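Local coordinates for protein negative regulator of ofd1 (Schizosaccharomyces pombe, PDB 3QTM) that is required for correct translation termination, stabilises the Sre1N transcription factor that activates hypoxic gene expression, and directly inhibits ofd1, probably the route to that stabilisation, at residues Tyr13-Asn18 / Ser63-Asp68; Leu44-Ile49 / Glu85-Arg90; Gln164-Leu169 / Thr215-Lys220. All blocks are in the same frame, centred on the assembly; numbering follows the deposited sequence.

Contact 3 is buried, near the centre of the chain. Contacts 1 and 2 lie farther out, partly buried, each pairing one buried residue with more exposed ones. Their segments alternate along the chain, and helix 38-58 connects them: it provides Phe46 for contact 2 and packs against Leu65 of contact 1. Contact 3 comes later and joins helix 151-170 to helix 213-220. Its centre is about 26 Å from that of contact 1 and 29 Å from that of contact 2. The chemistry differs with place. Contact 1 sets a carboxylate on a leucine methyl, contact 2 a phenylalanine ring beside an alanine and an arginine's aliphatic part, and contact 3 leucines beside a weak lysine bond.

Contact 1: Tyr13-Asn18 / Ser63-Asp68; sequences YTEEDN and STLPKD
Glu15 and Leu65 mark the nearest approach of the two backbones, CA to CA 8.3 Å, where the first turn of helix 15-34 faces the loop leading into helix 67-82. The fold is all-helical, of the tetratricopeptide-repeat class, and helix 15-34 starts with a capping box. The contact is small and rests mainly on one pair of side chains. Glu15 holds CG anti to its backbone N (chi1 -179°) and runs extended from there, which carries the carboxylate to the other segment. Its CD lies 3.5 Å from CD2 of Leu65, and the two side chains cross at about a right angle. Leu65 also packs on Ile55 and Leu56 of helix 38-58. The carboxylate has its polar partner nearby: OE2 is hydrogen-bonded to the hydroxyl of Thr59. With an alanine here, the Thr59 hydroxyl would probably lose its carboxylate mate and a gap would open beside the Leu65 methyl. The capping box secures the turn that carries Glu15. Thr14 OG1 accepts from Asp17 N at 3.1 Å. In return, Asp17 OD2 accepts from Thr14 N at 2.9 Å, met on its anti side and 30° out of the carboxylate plane.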
loop_
_atom_site.group_PDB
_atom_site.type_symbol
_atom_site.label_atom_id
_atom_site.label_comp_id
_atom_site.label_asym_id
_atom_site.label_seq_id
_atom_site.Cartn_x
_atom_site.Cartn_y
_atom_site.Cartn_z
ATOM N N TYR A 13 -27.698 -24.661 3.773
ATOM C CA TYR A 13 -26.393 -24.055 3.481
ATOM C C TYR A 13 -26.351 -23.653 2.014
ATOM O O TYR A 13 -26.212 -24.496 1.129
ATOM C CB TYR A 13 -25.270 -25.044 3.803
ATOM C CG TYR A 13 -23.850 -24.498 3.799
ATOM C CD1 TYR A 13 -22.961 -24.851 2.791
ATOM C CD2 TYR A 13 -23.378 -23.683 4.833
ATOM C CE1 TYR A 13 -21.652 -24.391 2.784
ATOM C CE2 TYR A 13 -22.054 -23.205 4.835
ATOM C CZ TYR A 13 -21.199 -23.571 3.801
ATOM O OH TYR A 13 -19.892 -23.133 3.765
ATOM N N THR A 14 -26.487 -22.361 1.765
ATOM C CA THR A 14 -26.634 -21.864 0.405
ATOM C C THR A 14 -25.291 -21.616 -0.280
ATOM O O THR A 14 -24.236 -21.648 0.356
ATOM C CB THR A 14 -27.432 -20.565 0.404
ATOM O OG1 THR A 14 -26.680 -19.556 1.082
ATOM C CG2 THR A 14 -28.772 -20.771 1.135
ATOM N N GLU A 15 -25.339 -21.385 -1.586
ATOM C CA GLU A 15 -24.140 -21.019 -2.332
ATOM C C GLU A 15 -23.540 -19.745 -1.729
ATOM O O GLU A 15 -22.321 -19.586 -1.648
ATOM C CB GLU A 15 -24.478 -20.817 -3.811
ATOM C CG GLU A 15 -23.287 -20.460 -4.684
ATOM C CD GLU A 15 -23.616 -20.543 -6.170
ATOM O OE1 GLU A 15 -23.866 -19.483 -6.798
ATOM O OE2 GLU A 15 -23.641 -21.681 -6.696
ATOM N N GLU A 16 -24.411 -18.846 -1.286
ATOM C CA GLU A 16 -23.960 -17.620 -0.648
ATOM C C GLU A 16 -23.186 -17.924 0.632
ATOM O O GLU A 16 -22.140 -17.317 0.882
ATOM C CB GLU A 16 -25.141 -16.689 -0.343
ATOM C CG GLU A 16 -24.721 -15.341 0.243
ATOM C CD GLU A 16 -25.898 -14.384 0.433
ATOM O OE1 GLU A 16 -26.957 -14.832 0.926
ATOM O OE2 GLU A 16 -25.769 -13.189 0.084
ATOM N N ASP A 17 -23.711 -18.846 1.445
ATOM C CA ASP A 17 -23.015 -19.296 2.660
ATOM C C ASP A 17 -21.642 -19.884 2.339
ATOM O O ASP A 17 -20.658 -19.524 2.961
ATOM C CB ASP A 17 -23.843 -20.345 3.408
ATOM C CG ASP A 17 -25.127 -19.769 3.987
ATOM O OD1 ASP A 17 -25.107 -18.595 4.427
ATOM O OD2 ASP A 17 -26.155 -20.487 3.998
ATOM N N ASN A 18 -21.611 -20.815 1.391
ATOM C CA ASN A 18 -20.381 -21.388 0.858
ATOM C C ASN A 18 -19.319 -20.344 0.527
ATOM O O ASN A 18 -18.141 -20.507 0.849
ATOM C CB ASN A 18 -20.700 -22.119 -0.433
ATOM C CG ASN A 18 -20.697 -23.608 -0.277
ATOM O OD1 ASN A 18 -19.654 -24.255 -0.412
ATOM N ND2 ASN A 18 -21.872 -24.177 -0.025
ATOM N N SER A 63 -21.571 -19.765 -14.258
ATOM C CA SER A 63 -21.693 -18.397 -14.722
ATOM C C SER A 63 -22.462 -17.526 -13.726
ATOM O O SER A 63 -22.463 -16.301 -13.852
ATOM C CB SER A 63 -22.360 -18.345 -16.107
ATOM O OG SER A 63 -23.754 -18.569 -16.015
ATOM N N THR A 64 -23.119 -18.134 -12.739
ATOM C CA THR A 64 -23.822 -17.309 -11.756
ATOM C C THR A 64 -23.082 -17.175 -10.432
ATOM O O THR A 64 -23.570 -16.535 -9.513
ATOM C CB THR A 64 -25.283 -17.751 -11.517
ATOM O OG1 THR A 64 -25.312 -19.101 -11.060
ATOM C CG2 THR A 64 -26.082 -17.635 -12.804
ATOM N N LEU A 65 -21.896 -17.760 -10.335
ATOM C CA LEU A 65 -21.046 -17.469 -9.189
ATOM C C LEU A 65 -20.746 -15.972 -9.193
ATOM O O LEU A 65 -20.484 -15.395 -10.236
ATOM C CB LEU A 65 -19.763 -18.300 -9.220
ATOM C CG LEU A 65 -19.945 -19.798 -8.955
ATOM C CD1 LEU A 65 -18.674 -20.582 -9.312
ATOM C CD2 LEU A 65 -20.381 -20.061 -7.501
ATOM N N PRO A 66 -20.816 -15.330 -8.025
ATOM C CA PRO A 66 -20.619 -13.885 -7.977
ATOM C C PRO A 66 -19.163 -13.487 -8.095
ATOM O O PRO A 66 -18.233 -14.287 -7.887
ATOM C CB PRO A 66 -21.105 -13.493 -6.576
ATOM C CG PRO A 66 -21.191 -14.730 -5.802
ATOM C CD PRO A 66 -20.960 -15.920 -6.690
ATOM N N LYS A 67 -18.981 -12.210 -8.383
ATOM C CA LYS A 67 -17.659 -11.616 -8.400
ATOM C C LYS A 67 -16.880 -11.928 -7.113
ATOM O O LYS A 67 -15.670 -12.134 -7.167
ATOM C CB LYS A 67 -17.761 -10.112 -8.596
ATOM C CG LYS A 67 -18.340 -9.682 -9.952
ATOM C CD LYS A 67 -18.063 -8.200 -10.200
ATOM C CE LYS A 67 -18.601 -7.738 -11.549
ATOM N NZ LYS A 67 -20.080 -7.809 -11.572
ATOM N N ASP A 68 -17.572 -11.949 -5.971
ATOM C CA ASP A 68 -16.931 -12.228 -4.680
ATOM C C ASP A 68 -16.316 -13.618 -4.614
ATOM O O ASP A 68 -15.343 -13.824 -3.906
ATOM C CB ASP A 68 -17.922 -12.073 -3.518
ATOM C CG ASP A 68 -18.198 -10.620 -3.175
ATOM O OD1 ASP A 68 -17.505 -9.733 -3.729
ATOM O OD2 ASP A 68 -19.104 -10.370 -2.344
#

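Contact 2: Leu44-Ile49 / Glu85-Arg90; sequences LVFGTI and EIAQKR
Phe46 reaches from helix 38-58 to Ala87 in the short helix 84-87 and to Arg90 in the 3-10 turn 88-90. One corner of the ring does most of the touching. CE2 of Phe46 is 3.9 Å from the backbone O of Ala87, which sits at the ring edge and in its plane. The same CE2 is 4.1 Å from CB of Ala87, so oxygen and methyl meet one part of the ring. Phe46 gets there with CG beside its backbone N and anti to the carbonyl carbon (chi1 -84°). Arg90 adds its aliphatic part, with CG 3.7 Å from Phe46 CE2. Its chain is unusual: CG nearly eclipses the backbone N (chi1 -11°), and two more bends follow, at chi2 and chi3. These turns lead the guanidinium back along helix 38-58. There NH1 forms a salt bridge with Asp39, and NH2 is hydrogen-bonded to Ser43. The guanidinium plane stands 46° from the Phe46 ring. The arginine thus runs past the ring and is anchored on helix 38-58, ahead of the residues 44-49. Ala87 O also receives Arg90 N at 3.0 Å, within the 3-10 turn. An aromatic side chain here joins two helical elements that are not consecutive, as in the packed helix arrays of tetratricopeptide-repeat folds.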
loop_
_atom_site.group_PDB
_atom_site.type_symbol
_atom_site.label_atom_id
_atom_site.label_comp_id
_atom_site.label_asym_id
_atom_site.label_seq_id
_atom_site.Cartn_x
_atom_site.Cartn_y
_atom_site.Cartn_z
ATOM N N LEU A 44 -4.090 -22.834 5.168
ATOM C CA LEU A 44 -5.391 -22.193 4.959
ATOM C C LEU A 44 -5.587 -21.684 3.526
ATOM O O LEU A 44 -6.695 -21.736 2.989
ATOM C CB LEU A 44 -5.606 -21.063 5.967
ATOM C CG LEU A 44 -5.713 -21.571 7.416
ATOM C CD1 LEU A 44 -5.606 -20.456 8.459
ATOM C CD2 LEU A 44 -7.008 -22.341 7.596
ATOM N N VAL A 45 -4.512 -21.185 2.916
ATOM C CA VAL A 45 -4.573 -20.662 1.559
ATOM C C VAL A 45 -4.840 -21.779 0.557
ATOM O O VAL A 45 -5.729 -21.668 -0.280
ATOM C CB VAL A 45 -3.258 -19.914 1.197
ATOM C CG1 VAL A 45 -3.103 -19.794 -0.295
ATOM C CG2 VAL A 45 -3.246 -18.556 1.861
ATOM N N PHE A 46 -4.074 -22.862 0.648
ATOM C CA PHE A 46 -4.305 -24.013 -0.211
ATOM C C PHE A 46 -5.703 -24.609 0.032
ATOM O O PHE A 46 -6.332 -25.117 -0.891
ATOM C CB PHE A 46 -3.232 -25.078 0.026
ATOM C CG PHE A 46 -1.962 -24.858 -0.760
ATOM C CD1 PHE A 46 -2.012 -24.577 -2.114
ATOM C CD2 PHE A 46 -0.722 -24.970 -0.147
ATOM C CE1 PHE A 46 -0.847 -24.384 -2.853
ATOM C CE2 PHE A 46 0.457 -24.787 -0.873
ATOM C CZ PHE A 46 0.397 -24.489 -2.226
ATOM N N GLY A 47 -6.169 -24.566 1.281
ATOM C CA GLY A 47 -7.493 -25.055 1.631
ATOM C C GLY A 47 -8.544 -24.208 0.932
ATOM O O GLY A 47 -9.516 -24.738 0.391
ATOM N N THR A 48 -8.329 -22.893 0.918
ATOM C CA THR A 48 -9.214 -21.974 0.200
ATOM C C THR A 48 -9.330 -22.343 -1.264
ATOM O O THR A 48 -10.427 -22.392 -1.837
ATOM C CB THR A 48 -8.695 -20.534 0.298
ATOM O OG1 THR A 48 -8.463 -20.220 1.670
ATOM C CG2 THR A 48 -9.708 -19.532 -0.303
ATOM N N ILE A 49 -8.185 -22.614 -1.872
ATOM C CA ILE A 49 -8.150 -22.976 -3.282
ATOM C C ILE A 49 -8.938 -24.268 -3.532
ATOM O O ILE A 49 -9.759 -24.342 -4.449
ATOM C CB ILE A 49 -6.689 -23.091 -3.783
ATOM C CG1 ILE A 49 -6.077 -21.687 -3.859
ATOM C CG2 ILE A 49 -6.622 -23.842 -5.134
ATOM C CD1 ILE A 49 -4.529 -21.639 -3.876
ATOM N N GLU A 85 7.909 -19.080 -0.887
ATOM C CA GLU A 85 9.149 -19.656 -0.398
ATOM C C GLU A 85 8.864 -20.891 0.461
ATOM O O GLU A 85 9.599 -21.871 0.416
ATOM C CB GLU A 85 9.930 -18.609 0.392
ATOM C CG GLU A 85 11.156 -19.153 1.105
ATOM C CD GLU A 85 11.745 -18.150 2.096
ATOM O OE1 GLU A 85 10.983 -17.621 2.947
ATOM O OE2 GLU A 85 12.971 -17.894 2.022
ATOM N N ILE A 86 7.783 -20.836 1.231
ATOM C CA ILE A 86 7.340 -21.970 2.036
ATOM C C ILE A 86 6.361 -22.852 1.269
ATOM O O ILE A 86 6.445 -24.083 1.331
ATOM C CB ILE A 86 6.672 -21.500 3.346
ATOM C CG1 ILE A 86 7.681 -20.737 4.205
ATOM C CG2 ILE A 86 6.120 -22.698 4.136
ATOM C CD1 ILE A 86 8.952 -21.521 4.445
ATOM N N ALA A 87 5.449 -22.217 0.528
ATOM C CA ALA A 87 4.365 -22.925 -0.155
ATOM C C ALA A 87 4.883 -23.854 -1.239
ATOM O O ALA A 87 4.286 -24.898 -1.516
ATOM C CB ALA A 87 3.356 -21.925 -0.752
ATOM N N GLN A 88 5.990 -23.464 -1.864
ATOM C CA GLN A 88 6.557 -24.257 -2.944
ATOM C C GLN A 88 6.926 -25.668 -2.478
ATOM O O GLN A 88 6.951 -26.604 -3.281
ATOM C CB GLN A 88 7.778 -23.557 -3.565
ATOM C CG GLN A 88 8.997 -23.486 -2.651
ATOM C CD GLN A 88 10.147 -22.727 -3.282
ATOM O OE1 GLN A 88 10.396 -22.848 -4.479
ATOM N NE2 GLN A 88 10.849 -21.935 -2.483
ATOM N N LYS A 89 7.204 -25.821 -1.185
ATOM C CA LYS A 89 7.555 -27.138 -0.644
ATOM C C LYS A 89 6.439 -28.165 -0.833
ATOM O O LYS A 89 6.696 -29.366 -0.799
ATOM C CB LYS A 89 7.943 -27.048 0.839
ATOM C CG LYS A 89 9.074 -26.061 1.113
ATOM C CD LYS A 89 9.659 -26.206 2.517
ATOM C CE LYS A 89 8.600 -26.013 3.591
ATOM N NZ LYS A 89 9.168 -26.044 4.976
ATOM N N ARG A 90 5.206 -27.704 -1.039
ATOM C CA ARG A 90 4.075 -28.626 -1.148
ATOM C C ARG A 90 3.700 -28.845 -2.614
ATOM O O ARG A 90 2.705 -29.496 -2.925
ATOM C CB ARG A 90 2.862 -28.095 -0.372
ATOM C CG ARG A 90 3.158 -26.915 0.539
ATOM C CD ARG A 90 3.167 -27.263 2.029
ATOM N NE ARG A 90 1.829 -27.224 2.607
ATOM C CZ ARG A 90 1.473 -26.580 3.723
ATOM N NH1 ARG A 90 2.349 -25.905 4.439
ATOM N NH2 ARG A 90 0.214 -26.641 4.142
#

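Contact 3: Gln164-Leu169 / Thr215-Lys220; sequences QYLRPL and TALWLK
Lys220 NZ is held by two backbone oxygens, one across the contact and one from the loop beyond it. Across the contact it makes a weak hydrogen bond of 3.4 Å to Leu169 O. Its stronger partner is Thr174 O, just after helix 151-170. This is a helix-helix contact inside an all-helical fold of tetratricopeptide-repeat class. It joins helix 151-170 to helix 213-220. The short axes pass 9.9 Å apart and cross at 52°. Lys220 starts with CG anti to the backbone N (chi1 -171°), and bends at chi3 and chi4 bring its end round to the carbonyl. Leu169 lies close to the C-terminal end of its helix, where a positive group may be favoured by the helix dipole.

The apolar centre is Leu217, whose two methyls take separate partners. Its CG is anti to the carbonyl carbon and beside the backbone N (chi1 -71°), which directs the branch to the other helix. CD2 lies 3.7 Å from CB of Leu169 and also touches that residue's carbonyl carbon. CD1 goes to Leu166, and those two side chains cross at about a right angle. Leu188 of helix 188-197 packs on both Leu166 and Leu217, and Phe177 from a loop packs on Leu169. Pro168, between Leu166 and Leu169, has no N-H to give to the turn before, and helix 151-170 is kinked there. Residues 164-169 belong to the N-terminal Nro1 region and residues 215-220 to the C-terminal Nro1 region; a leucine core with a lysine beside it joins the two. Packing is tightest where Leu166 CD2 meets Leu217 CD1 at 3.5 Å, closer than usual for two methyl carbons.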
loop_
_atom_site.group_PDB
_atom_site.type_symbol
_atom_site.label_atom_id
_atom_site.label_comp_id
_atom_site.label_asym_id
_atom_site.label_seq_id
_atom_site.Cartn_x
_atom_site.Cartn_y
_atom_site.Cartn_z
ATOM N N GLN A 164 -6.845 1.559 -12.881
ATOM C CA GLN A 164 -8.212 1.436 -13.377
ATOM C C GLN A 164 -9.135 0.834 -12.302
ATOM O O GLN A 164 -10.269 1.277 -12.128
ATOM C CB GLN A 164 -8.240 0.603 -14.671
ATOM C CG GLN A 164 -9.639 0.223 -15.150
ATOM C CD GLN A 164 -9.632 -0.774 -16.304
ATOM O OE1 GLN A 164 -8.583 -1.113 -16.854
ATOM N NE2 GLN A 164 -10.809 -1.253 -16.667
ATOM N N TYR A 165 -8.655 -0.160 -11.561
ATOM C CA TYR A 165 -9.517 -0.761 -10.552
ATOM C C TYR A 165 -9.431 -0.100 -9.177
ATOM O O TYR A 165 -10.369 -0.194 -8.396
ATOM C CB TYR A 165 -9.323 -2.271 -10.490
ATOM C CG TYR A 165 -9.715 -2.906 -11.806
ATOM C CD1 TYR A 165 -11.058 -3.063 -12.154
ATOM C CD2 TYR A 165 -8.748 -3.299 -12.721
ATOM C CE1 TYR A 165 -11.419 -3.621 -13.361
ATOM C CE2 TYR A 165 -9.103 -3.857 -13.939
ATOM C CZ TYR A 165 -10.435 -4.010 -14.250
ATOM O OH TYR A 165 -10.774 -4.562 -15.451
ATOM N N LEU A 166 -8.335 0.602 -8.897
ATOM C CA LEU A 166 -8.219 1.314 -7.629
ATOM C C LEU A 166 -9.101 2.569 -7.599
ATOM O O LEU A 166 -9.677 2.922 -6.566
ATOM C CB LEU A 166 -6.772 1.693 -7.349
ATOM C CG LEU A 166 -5.788 0.550 -7.053
ATOM C CD1 LEU A 166 -4.354 1.060 -7.078
ATOM C CD2 LEU A 166 -6.105 -0.106 -5.718
ATOM N N ARG A 167 -9.204 3.239 -8.737
ATOM C CA ARG A 167 -9.913 4.516 -8.792
ATOM C C ARG A 167 -11.348 4.399 -8.278
ATOM O O ARG A 167 -11.759 5.175 -7.430
ATOM C CB ARG A 167 -9.863 5.105 -10.208
ATOM C CG ARG A 167 -10.592 6.432 -10.346
ATOM C CD ARG A 167 -10.641 6.892 -11.798
ATOM N NE ARG A 167 -9.308 6.946 -12.395
ATOM C CZ ARG A 167 -8.443 7.924 -12.168
ATOM N NH1 ARG A 167 -8.768 8.918 -11.351
ATOM N NH2 ARG A 167 -7.253 7.903 -12.751
ATOM N N PRO A 168 -12.112 3.412 -8.769
ATOM C CA PRO A 168 -13.463 3.237 -8.218
ATOM C C PRO A 168 -13.460 2.993 -6.708
ATOM O O PRO A 168 -14.360 3.485 -6.026
ATOM C CB PRO A 168 -13.988 1.980 -8.936
ATOM C CG PRO A 168 -13.180 1.862 -10.170
ATOM C CD PRO A 168 -11.840 2.501 -9.896
ATOM N N LEU A 169 -12.487 2.235 -6.201
ATOM C CA LEU A 169 -12.459 1.886 -4.778
ATOM C C LEU A 169 -12.229 3.112 -3.919
ATOM O O LEU A 169 -12.675 3.171 -2.775
ATOM C CB LEU A 169 -11.347 0.873 -4.475
ATOM C CG LEU A 169 -11.455 -0.481 -5.165
ATOM C CD1 LEU A 169 -10.233 -1.306 -4.829
ATOM C CD2 LEU A 169 -12.735 -1.206 -4.753
ATOM N N THR A 215 -3.881 7.619 -1.326
ATOM C CA THR A 215 -4.086 8.204 -0.018
ATOM C C THR A 215 -5.512 7.982 0.469
ATOM O O THR A 215 -5.734 7.645 1.627
ATOM C CB THR A 215 -3.744 9.704 -0.073
ATOM O OG1 THR A 215 -2.329 9.855 0.119
ATOM C CG2 THR A 215 -4.490 10.474 0.992
ATOM N N ALA A 216 -6.481 8.158 -0.422
ATOM C CA ALA A 216 -7.870 7.916 -0.063
ATOM C C ALA A 216 -8.073 6.467 0.378
ATOM O O ALA A 216 -8.842 6.192 1.297
ATOM C CB ALA A 216 -8.798 8.269 -1.236
ATOM N N LEU A 217 -7.376 5.541 -0.275
ATOM C CA LEU A 217 -7.512 4.120 0.050
ATOM C C LEU A 217 -6.977 3.779 1.449
ATOM O O LEU A 217 -7.642 3.099 2.233
ATOM C CB LEU A 217 -6.851 3.246 -1.032
ATOM C CG LEU A 217 -7.604 3.212 -2.385
ATOM C CD1 LEU A 217 -6.861 2.405 -3.420
ATOM C CD2 LEU A 217 -9.035 2.687 -2.250
ATOM N N TRP A 218 -5.776 4.242 1.762
ATOM C CA TRP A 218 -5.222 3.974 3.085
ATOM C C TRP A 218 -6.176 4.508 4.141
ATOM O O TRP A 218 -6.494 3.820 5.106
ATOM C CB TRP A 218 -3.837 4.601 3.252
ATOM C CG TRP A 218 -2.725 3.836 2.586
ATOM C CD1 TRP A 218 -2.009 4.226 1.488
ATOM C CD2 TRP A 218 -2.195 2.561 2.978
ATOM N NE1 TRP A 218 -1.073 3.274 1.171
ATOM C CE2 TRP A 218 -1.162 2.243 2.067
ATOM C CE3 TRP A 218 -2.486 1.661 4.010
ATOM C CZ2 TRP A 218 -0.416 1.062 2.161
ATOM C CZ3 TRP A 218 -1.749 0.481 4.097
ATOM C CH2 TRP A 218 -0.723 0.199 3.181
ATOM N N LEU A 219 -6.654 5.730 3.937
ATOM C CA LEU A 219 -7.564 6.345 4.887
ATOM C C LEU A 219 -8.846 5.550 5.014
ATOM O O LEU A 219 -9.330 5.327 6.118
ATOM C CB LEU A 219 -7.880 7.798 4.495
ATOM C CG LEU A 219 -6.727 8.792 4.655
ATOM C CD1 LEU A 219 -7.050 10.145 4.011
ATOM C CD2 LEU A 219 -6.387 8.958 6.132
ATOM N N LYS A 220 -9.401 5.104 3.892
ATOM C CA LYS A 220 -10.648 4.355 3.960
ATOM C C LYS A 220 -10.503 3.033 4.725
ATOM O O LYS A 220 -11.453 2.564 5.352
ATOM C CB LYS A 220 -11.237 4.106 2.569
ATOM C CG LYS A 220 -12.649 3.506 2.626
ATOM C CD LYS A 220 -13.301 3.363 1.254
ATOM C CE LYS A 220 -13.095 4.619 0.423
ATOM N NZ LYS A 220 -14.278 4.948 -0.406
#